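Adapter protein MecA 2 (Bacillus subtilis, PDB 3JTN) acts as an adaptor that recognises unfolded and aggregated proteins and delivers them to the ClpC protease, its C-terminal domain being the part that interacts with ClpC. Local coordinates at residues A[14-19]-A[57-62]; A[19-24]-A[85-90]. All blocks are in the same frame, centred on the assembly; numbering follows the deposited sequence.

Contact 1: A[14-19]-A[57-62]; sequences IQLSES and AEYGNP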
loop_
_atom_site.group_PDB
_atom_site.type_symbol
_atom_site.label_atom_id
_atom_site.label_comp_id
_atom_site.label_asym_id
_atom_site.label_seq_id
_atom_site.Cartn_x
_atom_site.Cartn_y
_atom_site.Cartn_z
ATOM N N ILE A 14 2.792 2.067 -7.856
ATOM C CA ILE A 14 3.662 3.198 -8.169
ATOM C C ILE A 14 2.810 4.436 -8.367
ATOM O O ILE A 14 3.095 5.504 -7.828
ATOM C CB ILE A 14 4.539 2.934 -9.397
ATOM C CG1 ILE A 14 5.709 2.028 -9.012
ATOM C CG2 ILE A 14 5.075 4.244 -9.957
ATOM C CD1 ILE A 14 6.370 1.360 -10.184
ATOM N N GLN A 15 1.740 4.268 -9.125
ATOM C CA GLN A 15 0.802 5.334 -9.400
ATOM C C GLN A 15 0.118 5.808 -8.114
ATOM O O GLN A 15 0.091 6.993 -7.793
ATOM C CB GLN A 15 -0.227 4.802 -10.388
ATOM C CG GLN A 15 0.306 4.717 -11.817
ATOM C CD GLN A 15 -0.617 3.955 -12.755
ATOM O OE1 GLN A 15 -1.362 3.067 -12.335
ATOM N NE2 GLN A 15 -0.556 4.289 -14.041
ATOM N N LEU A 16 -0.446 4.867 -7.374
ATOM C CA LEU A 16 -0.972 5.162 -6.053
ATOM C C LEU A 16 -0.011 6.020 -5.248
ATOM O O LEU A 16 -0.413 6.983 -4.597
ATOM C CB LEU A 16 -1.221 3.852 -5.312
ATOM C CG LEU A 16 -1.428 3.958 -3.809
ATOM C CD1 LEU A 16 -2.710 4.697 -3.506
ATOM C CD2 LEU A 16 -1.474 2.566 -3.230
ATOM N N SER A 17 1.263 5.663 -5.280
ATOM C CA SER A 17 2.270 6.346 -4.473
ATOM C C SER A 17 2.268 7.842 -4.671
ATOM O O SER A 17 2.520 8.602 -3.736
ATOM C CB SER A 17 3.654 5.811 -4.799
ATOM O OG SER A 17 3.711 4.448 -4.454
ATOM N N GLU A 18 1.997 8.266 -5.891
ATOM C CA GLU A 18 1.933 9.693 -6.184
ATOM C C GLU A 18 0.802 10.335 -5.401
ATOM O O GLU A 18 0.941 11.436 -4.869
ATOM C CB GLU A 18 1.735 9.937 -7.687
ATOM C CG GLU A 18 1.582 11.410 -8.055
ATOM C CD GLU A 18 2.598 12.304 -7.353
ATOM O OE1 GLU A 18 2.180 13.193 -6.573
ATOM O OE2 GLU A 18 3.814 12.110 -7.573
ATOM N N SER A 19 -0.322 9.637 -5.317
ATOM C CA SER A 19 -1.479 10.188 -4.631
ATOM C C SER A 19 -1.202 10.168 -3.129
ATOM O O SER A 19 -1.427 11.161 -2.446
ATOM C CB SER A 19 -2.741 9.395 -4.958
ATOM O OG SER A 19 -3.107 9.583 -6.308
ATOM N N ALA A 57 -8.776 2.527 -3.154
ATOM C CA ALA A 57 -9.713 1.825 -4.036
ATOM C C ALA A 57 -9.591 2.240 -5.496
ATOM O O ALA A 57 -9.964 1.480 -6.399
ATOM C CB ALA A 57 -11.145 2.026 -3.560
ATOM N N GLU A 58 -9.089 3.450 -5.724
ATOM C CA GLU A 58 -8.861 3.928 -7.082
ATOM C C GLU A 58 -7.764 3.108 -7.732
ATOM O O GLU A 58 -7.724 2.963 -8.945
ATOM C CB GLU A 58 -8.450 5.402 -7.078
ATOM C CG GLU A 58 -9.558 6.387 -6.706
ATOM C CD GLU A 58 -9.018 7.783 -6.404
ATOM O OE1 GLU A 58 -7.778 7.933 -6.275
ATOM O OE2 GLU A 58 -9.829 8.730 -6.287
ATOM N N TYR A 59 -6.859 2.570 -6.923
ATOM C CA TYR A 59 -5.683 1.899 -7.468
ATOM C C TYR A 59 -5.658 0.393 -7.238
ATOM O O TYR A 59 -5.050 -0.353 -7.999
ATOM C CB TYR A 59 -4.421 2.542 -6.910
ATOM C CG TYR A 59 -4.225 3.960 -7.381
ATOM C CD1 TYR A 59 -3.617 4.222 -8.601
ATOM C CD2 TYR A 59 -4.650 5.033 -6.613
ATOM C CE1 TYR A 59 -3.435 5.526 -9.049
ATOM C CE2 TYR A 59 -4.466 6.340 -7.044
ATOM C CZ TYR A 59 -3.856 6.578 -8.266
ATOM O OH TYR A 59 -3.661 7.867 -8.710
ATOM N N GLY A 60 -6.324 -0.054 -6.182
ATOM C CA GLY A 60 -6.316 -1.459 -5.854
ATOM C C GLY A 60 -7.667 -1.889 -5.334
ATOM O O GLY A 60 -8.621 -1.112 -5.315
ATOM N N ASN A 61 -7.740 -3.141 -4.910
ATOM C CA ASN A 61 -8.970 -3.691 -4.402
ATOM C C ASN A 61 -8.753 -4.204 -2.986
ATOM O O ASN A 61 -7.644 -4.576 -2.628
ATOM C CB ASN A 61 -9.466 -4.803 -5.323
ATOM C CG ASN A 61 -10.017 -4.265 -6.631
ATOM O OD1 ASN A 61 -11.215 -3.996 -6.750
ATOM N ND2 ASN A 61 -9.142 -4.081 -7.612
ATOM N N PRO A 62 -9.813 -4.202 -2.174
ATOM C CA PRO A 62 -9.642 -4.680 -0.807
ATOM C C PRO A 62 -9.166 -6.127 -0.880
ATOM O O PRO A 62 -9.244 -6.780 -1.931
ATOM C CB PRO A 62 -11.058 -4.619 -0.223
ATOM C CG PRO A 62 -11.872 -3.818 -1.200
ATOM C CD PRO A 62 -11.223 -4.009 -2.533
#

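Contact 2: A[19-24]-A[85-90]; sequences SLQRIG and TIQTHF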
loop_
_atom_site.group_PDB
_atom_site.type_symbol
_atom_site.label_atom_id
_atom_site.label_comp_id
_atom_site.label_asym_id
_atom_site.label_seq_id
_atom_site.Cartn_x
_atom_site.Cartn_y
_atom_site.Cartn_z
ATOM N N SER A 19 -0.322 9.637 -5.317
ATOM C CA SER A 19 -1.479 10.188 -4.631
ATOM C C SER A 19 -1.202 10.168 -3.129
ATOM O O SER A 19 -1.427 11.161 -2.446
ATOM C CB SER A 19 -2.741 9.395 -4.958
ATOM O OG SER A 19 -3.107 9.583 -6.308
ATOM N N LEU A 20 -0.680 9.051 -2.628
ATOM C CA LEU A 20 -0.377 8.948 -1.197
ATOM C C LEU A 20 0.628 10.013 -0.748
ATOM O O LEU A 20 0.455 10.642 0.296
ATOM C CB LEU A 20 0.120 7.547 -0.833
ATOM C CG LEU A 20 -0.836 6.376 -1.073
ATOM C CD1 LEU A 20 -0.314 5.140 -0.378
ATOM C CD2 LEU A 20 -2.225 6.711 -0.589
ATOM N N GLN A 21 1.683 10.206 -1.532
ATOM C CA GLN A 21 2.635 11.279 -1.269
ATOM C C GLN A 21 1.947 12.644 -1.324
ATOM O O GLN A 21 2.246 13.532 -0.531
ATOM C CB GLN A 21 3.776 11.234 -2.276
ATOM C CG GLN A 21 4.744 12.391 -2.146
ATOM C CD GLN A 21 5.814 12.365 -3.216
ATOM O OE1 GLN A 21 6.939 11.931 -2.968
ATOM N NE2 GLN A 21 5.469 12.819 -4.418
ATOM N N ARG A 22 1.021 12.806 -2.261
ATOM C CA ARG A 22 0.264 14.041 -2.353
ATOM C C ARG A 22 -0.418 14.307 -1.003
ATOM O O ARG A 22 -0.398 15.432 -0.506
ATOM C CB ARG A 22 -0.798 13.944 -3.457
ATOM C CG ARG A 22 -1.055 15.247 -4.192
ATOM C CD ARG A 22 -2.535 15.443 -4.519
ATOM N NE ARG A 22 -3.129 16.217 -3.444
ATOM C CZ ARG A 22 -4.192 15.871 -2.725
ATOM N NH1 ARG A 22 -4.871 14.755 -2.978
ATOM N NH2 ARG A 22 -4.581 16.680 -1.751
ATOM N N ILE A 23 -1.023 13.274 -0.416
ATOM C CA ILE A 23 -1.789 13.472 0.812
ATOM C C ILE A 23 -0.973 13.223 2.082
ATOM O O ILE A 23 -1.521 12.897 3.142
ATOM C CB ILE A 23 -3.115 12.688 0.812
ATOM C CG1 ILE A 23 -2.873 11.202 1.005
ATOM C CG2 ILE A 23 -3.887 12.951 -0.503
ATOM C CD1 ILE A 23 -4.141 10.361 0.915
ATOM N N GLY A 24 0.339 13.395 1.967
ATOM C CA GLY A 24 1.227 13.302 3.113
ATOM C C GLY A 24 1.433 11.909 3.702
ATOM O O GLY A 24 2.007 11.786 4.788
ATOM N N THR A 85 10.011 5.345 -0.996
ATOM C CA THR A 85 10.923 4.568 -1.822
ATOM C C THR A 85 10.534 4.672 -3.288
ATOM O O THR A 85 11.371 4.884 -4.147
ATOM C CB THR A 85 10.893 3.097 -1.433
ATOM O OG1 THR A 85 11.507 2.938 -0.151
ATOM C CG2 THR A 85 11.639 2.259 -2.474
ATOM N N ILE A 86 9.247 4.516 -3.560
ATOM C CA ILE A 86 8.735 4.622 -4.914
ATOM C C ILE A 86 8.868 6.040 -5.444
ATOM O O ILE A 86 9.428 6.254 -6.515
ATOM C CB ILE A 86 7.273 4.202 -4.972
ATOM C CG1 ILE A 86 7.163 2.690 -4.786
ATOM C CG2 ILE A 86 6.658 4.622 -6.289
ATOM C CD1 ILE A 86 5.753 2.160 -4.904
ATOM N N GLN A 87 8.356 7.011 -4.695
ATOM C CA GLN A 87 8.367 8.392 -5.155
ATOM C C GLN A 87 9.780 8.877 -5.343
ATOM O O GLN A 87 10.026 9.792 -6.123
ATOM C CB GLN A 87 7.629 9.311 -4.190
ATOM C CG GLN A 87 6.152 9.092 -4.191
ATOM C CD GLN A 87 5.563 9.257 -5.563
ATOM O OE1 GLN A 87 5.155 8.283 -6.193
ATOM N NE2 GLN A 87 5.525 10.493 -6.047
ATOM N N THR A 88 10.712 8.258 -4.629
ATOM C CA THR A 88 12.097 8.689 -4.686
ATOM C C THR A 88 12.788 8.123 -5.926
ATOM O O THR A 88 13.994 8.291 -6.106
ATOM C CB THR A 88 12.858 8.307 -3.405
ATOM O OG1 THR A 88 13.901 9.256 -3.161
ATOM C CG2 THR A 88 13.443 6.908 -3.514
ATOM N N HIS A 89 12.010 7.465 -6.783
ATOM C CA HIS A 89 12.528 6.894 -8.029
ATOM C C HIS A 89 11.665 7.312 -9.214
ATOM O O HIS A 89 12.172 7.594 -10.293
ATOM C CB HIS A 89 12.568 5.359 -7.956
ATOM C CG HIS A 89 13.627 4.819 -7.047
ATOM N ND1 HIS A 89 14.936 4.656 -7.445
ATOM C CD2 HIS A 89 13.569 4.395 -5.763
ATOM C CE1 HIS A 89 15.641 4.163 -6.443
ATOM N NE2 HIS A 89 14.833 3.993 -5.410
ATOM N N PHE A 90 10.353 7.345 -8.992
ATOM C CA PHE A 90 9.384 7.620 -10.042
ATOM C C PHE A 90 8.823 9.032 -9.921
ATOM O O PHE A 90 9.289 9.823 -9.098
ATOM C CB PHE A 90 8.248 6.601 -9.970
ATOM C CG PHE A 90 8.705 5.172 -10.084
ATOM C CD1 PHE A 90 8.412 4.422 -11.219
ATOM C CD2 PHE A 90 9.435 4.583 -9.062
ATOM C CE1 PHE A 90 8.835 3.107 -11.323
ATOM C CE2 PHE A 90 9.860 3.273 -9.155
ATOM C CZ PHE A 90 9.563 2.528 -10.287
#

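Contact 1: A[14-19]-A[57-62]
The phenol ring of Tyr-59 lays one face against the backbone of helix 10-22: Leu-16 CA stands 3.5 Å from the ring centroid, only 5° off the normal, a CH-pi contact centred on the face. Over the same face lies Leu-16 N, 3.5 Å from Tyr-59 CD1. Gln-15 CB approaches obliquely, 3.6 Å from Tyr-59 CE1. Near the ring's root, Leu-16 CB meets Tyr-59 CG at 3.6 Å, and with CG of Leu-16 anti to its own N (chi1 165°) the branch CD1 comes to 3.7 Å from Tyr-59 CD2. At the far end Ser-19 OG and Tyr-59 OH are hydrogen-bonded at 3.0 Å; this pins the hydroxyl one helical turn beyond Leu-16. A phenylalanine in place of Tyr-59 could still cover the Leu-16 backbone but would probably leave Ser-19 OG without its hydroxyl partner. Leu-16 and Tyr-59 both also touch Phe-7 of strand 3-7. Tyr-59, followed closely by edge strand 61-62, thus packs the C-terminal part of helix 49-59 against helix 10-22 in the alpha+beta fold of the MecA C-terminal domain, where an antiparallel sheet has the strand order 4-1-3-2-5.

Contact 2: A[19-24]-A[85-90]
Gln-21 and Gln-87 mark the closest approach of the two backbones, with their CA atoms 7.5 Å apart, so side chains must bridge the gap between helix ends. Both segments are running out of helix: Ile-23 and Thr-88 are the first residues to leave helical phi/psi. Segment 19-24 ends in a Schellman motif, in which Gly-24, with phi 71°, is the C-prime residue and its N bonds to Gln-21 O at 3.1 Å, while Ile-25 N reaches back to Leu-20 O. The other helix turns differently: Ile-86 O accepts from both His-89 N and Phe-90 N, each at 2.9 Å. The two glutamine chains then come from opposite directions. Gln-21 is extended, its CG anti to the backbone N, whereas Gln-87 has its CG anti to the carbonyl carbon (chi1 -70°), which sets that CG 3.7 Å from Gln-21 CB; a bend at chi2 then turns the amide end of Gln-87. The amide planes stand nearly perpendicular, 88° apart. Gln-87 NE2 also makes a weak hydrogen bond to Glu-18 OE2, a turn earlier on helix 10-22. Beneath this surface pairing, Leu-20 and Gln-21 both touch Val-83 on helix 82-87.

Overall arrangement
From the N terminus, strand 3-7 leads into helix 10-22, which supplies the first segment of both contacts. Contact 1 closes a loop of 37 intervening residues, taking in strands 29-33 and 36-41 and most of helix 49-59. Contact 2 closes a longer one, from the end of helix 10-22 to the C-terminal helix 82-87. The loops cross rather than nest, since the segments alternate along the chain, and Ser-19 is common to both. With centres about 11 Å apart, the contacts also touch directly: Ser-17 OG lies 3.1 Å from Ile-86 CD1. Helix 10-22 is therefore tied to helix 49-59 through contact 1 and to helix 82-87 through contact 2.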